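Local coordinates for centrosomal protein of 104 kDa (Homo sapiens, PDB 5LPI) that is required for cilium formation and for structural integrity at the ciliary tip, and carries an array of four zinc fingers, at residues Glu109-Ser112 against Ala117-Ala120. Numbering follows the deposited sequence.
Sequences ENFS and AWKA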
loop_
_atom_site.group_PDB
_atom_site.type_symbol
_atom_site.label_atom_id
_atom_site.label_comp_id
_atom_site.label_asym_id
_atom_site.label_seq_id
_atom_site.Cartn_x
_atom_site.Cartn_y
_atom_site.Cartn_z
ATOM N N GLU A 109 -2.798 -8.719 -7.444
ATOM C CA GLU A 109 -3.348 -9.979 -6.962
ATOM C C GLU A 109 -4.393 -9.734 -5.881
ATOM O O GLU A 109 -4.271 -8.803 -5.071
ATOM C CB GLU A 109 -2.231 -10.884 -6.433
ATOM C CG GLU A 109 -1.231 -11.262 -7.521
ATOM C CD GLU A 109 -0.076 -12.111 -7.015
ATOM O OE1 GLU A 109 -0.036 -12.431 -5.796
ATOM O OE2 GLU A 109 0.784 -12.466 -7.848
ATOM N N ASN A 110 -5.444 -10.548 -5.908
ATOM C CA ASN A 110 -6.409 -10.627 -4.823
ATOM C C ASN A 110 -5.997 -11.783 -3.919
ATOM O O ASN A 110 -5.645 -12.866 -4.400
ATOM C CB ASN A 110 -7.840 -10.852 -5.342
ATOM C CG ASN A 110 -8.304 -9.770 -6.340
ATOM O OD1 ASN A 110 -8.181 -8.564 -6.094
ATOM N ND2 ASN A 110 -8.867 -10.216 -7.462
ATOM N N PHE A 111 -6.023 -11.561 -2.611
ATOM C CA PHE A 111 -5.585 -12.618 -1.713
ATOM C C PHE A 111 -6.306 -12.463 -0.386
ATOM O O PHE A 111 -7.112 -11.545 -0.207
ATOM C CB PHE A 111 -4.064 -12.604 -1.575
ATOM C CG PHE A 111 -3.505 -11.301 -1.058
ATOM C CD1 PHE A 111 -3.313 -10.208 -1.908
ATOM C CD2 PHE A 111 -3.153 -11.175 0.278
ATOM C CE1 PHE A 111 -2.781 -9.013 -1.433
ATOM C CE2 PHE A 111 -2.610 -9.981 0.766
ATOM C CZ PHE A 111 -2.426 -8.901 -0.092
ATOM N N SER A 112 -6.035 -13.420 0.531
ATOM C CA SER A 112 -6.602 -13.502 1.872
ATOM C C SER A 112 -6.764 -12.110 2.476
ATOM O O SER A 112 -5.838 -11.292 2.405
ATOM C CB SER A 112 -5.717 -14.366 2.780
ATOM O OG SER A 112 -5.390 -15.618 2.196
ATOM N N ALA A 117 -2.372 -10.864 6.470
ATOM C CA ALA A 117 -2.155 -11.196 5.063
ATOM C C ALA A 117 -1.395 -10.095 4.329
ATOM O O ALA A 117 -0.516 -10.385 3.506
ATOM C CB ALA A 117 -3.490 -11.451 4.376
ATOM N N TRP A 118 -1.746 -8.830 4.573
ATOM C CA TRP A 118 -0.996 -7.735 3.960
ATOM C C TRP A 118 0.491 -7.851 4.271
ATOM O O TRP A 118 1.341 -7.743 3.378
ATOM C CB TRP A 118 -1.524 -6.385 4.443
ATOM C CG TRP A 118 -2.584 -5.818 3.582
ATOM C CD1 TRP A 118 -3.871 -5.524 3.941
ATOM C CD2 TRP A 118 -2.461 -5.477 2.206
ATOM N NE1 TRP A 118 -4.554 -5.006 2.865
ATOM C CE2 TRP A 118 -3.711 -4.975 1.784
ATOM C CE3 TRP A 118 -1.405 -5.522 1.287
ATOM C CZ2 TRP A 118 -3.939 -4.537 0.478
ATOM C CZ3 TRP A 118 -1.636 -5.086 -0.016
ATOM C CH2 TRP A 118 -2.889 -4.604 -0.406
ATOM N N LYS A 119 0.822 -8.058 5.545
ATOM C CA LYS A 119 2.227 -8.167 5.920
ATOM C C LYS A 119 2.891 -9.351 5.232
ATOM O O LYS A 119 4.008 -9.229 4.721
ATOM C CB LYS A 119 2.367 -8.283 7.441
ATOM C CG LYS A 119 2.099 -6.983 8.191
ATOM C CD LYS A 119 2.571 -7.114 9.647
ATOM C CE LYS A 119 2.433 -5.804 10.417
ATOM N NZ LYS A 119 1.008 -5.480 10.708
ATOM N N ALA A 120 2.216 -10.505 5.199
ATOM C CA ALA A 120 2.831 -11.678 4.586
ATOM C C ALA A 120 3.024 -11.482 3.085
ATOM O O ALA A 120 4.033 -11.917 2.513
ATOM C CB ALA A 120 1.989 -12.919 4.878
#
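Phe111 and Trp118 form a T-shaped aromatic pair: the edge of the phenyl ring points at one face of the indole, centroid to six-membered-ring centroid 5.3 Å, planes at 84°. The leading atom is Phe111 CZ, which stands 3.8 Å from Trp118 CE3 and sits above the six-membered ring, offset toward its rim on the CE3 side. The Phe111 CA-CB bond heads for helix 115-123, and chi1 of 59°, which sets CG between the backbone N and the carbonyl carbon, brings the CE2-CZ edge of the ring to Ala117 and Trp118.

Apolar packing continues along the same ring toward Ala117, whose methyl CB lies 4.0 Å from Phe111 CE2. Phe111 CE2 also lies 3.5 Å from the backbone oxygen Ala117 O. The Ala117 methyl is wedged beside Ser112 as well, tightly against its backbone, with CB 3.1 Å from Ser112 O.

No hydrogen bond joins the two segments. Around them, Phe111 stacks on the zinc ligand His121 and touches Cys104, another ligand of the same zinc ion, while Asn102 of the partner strand touches Phe111, Ala117 and Trp118. The contact thus closes the beta-hairpin onto the helix in the last zinc finger; it rests on ring and methyl packing, which Phe111 links to the zinc ligands.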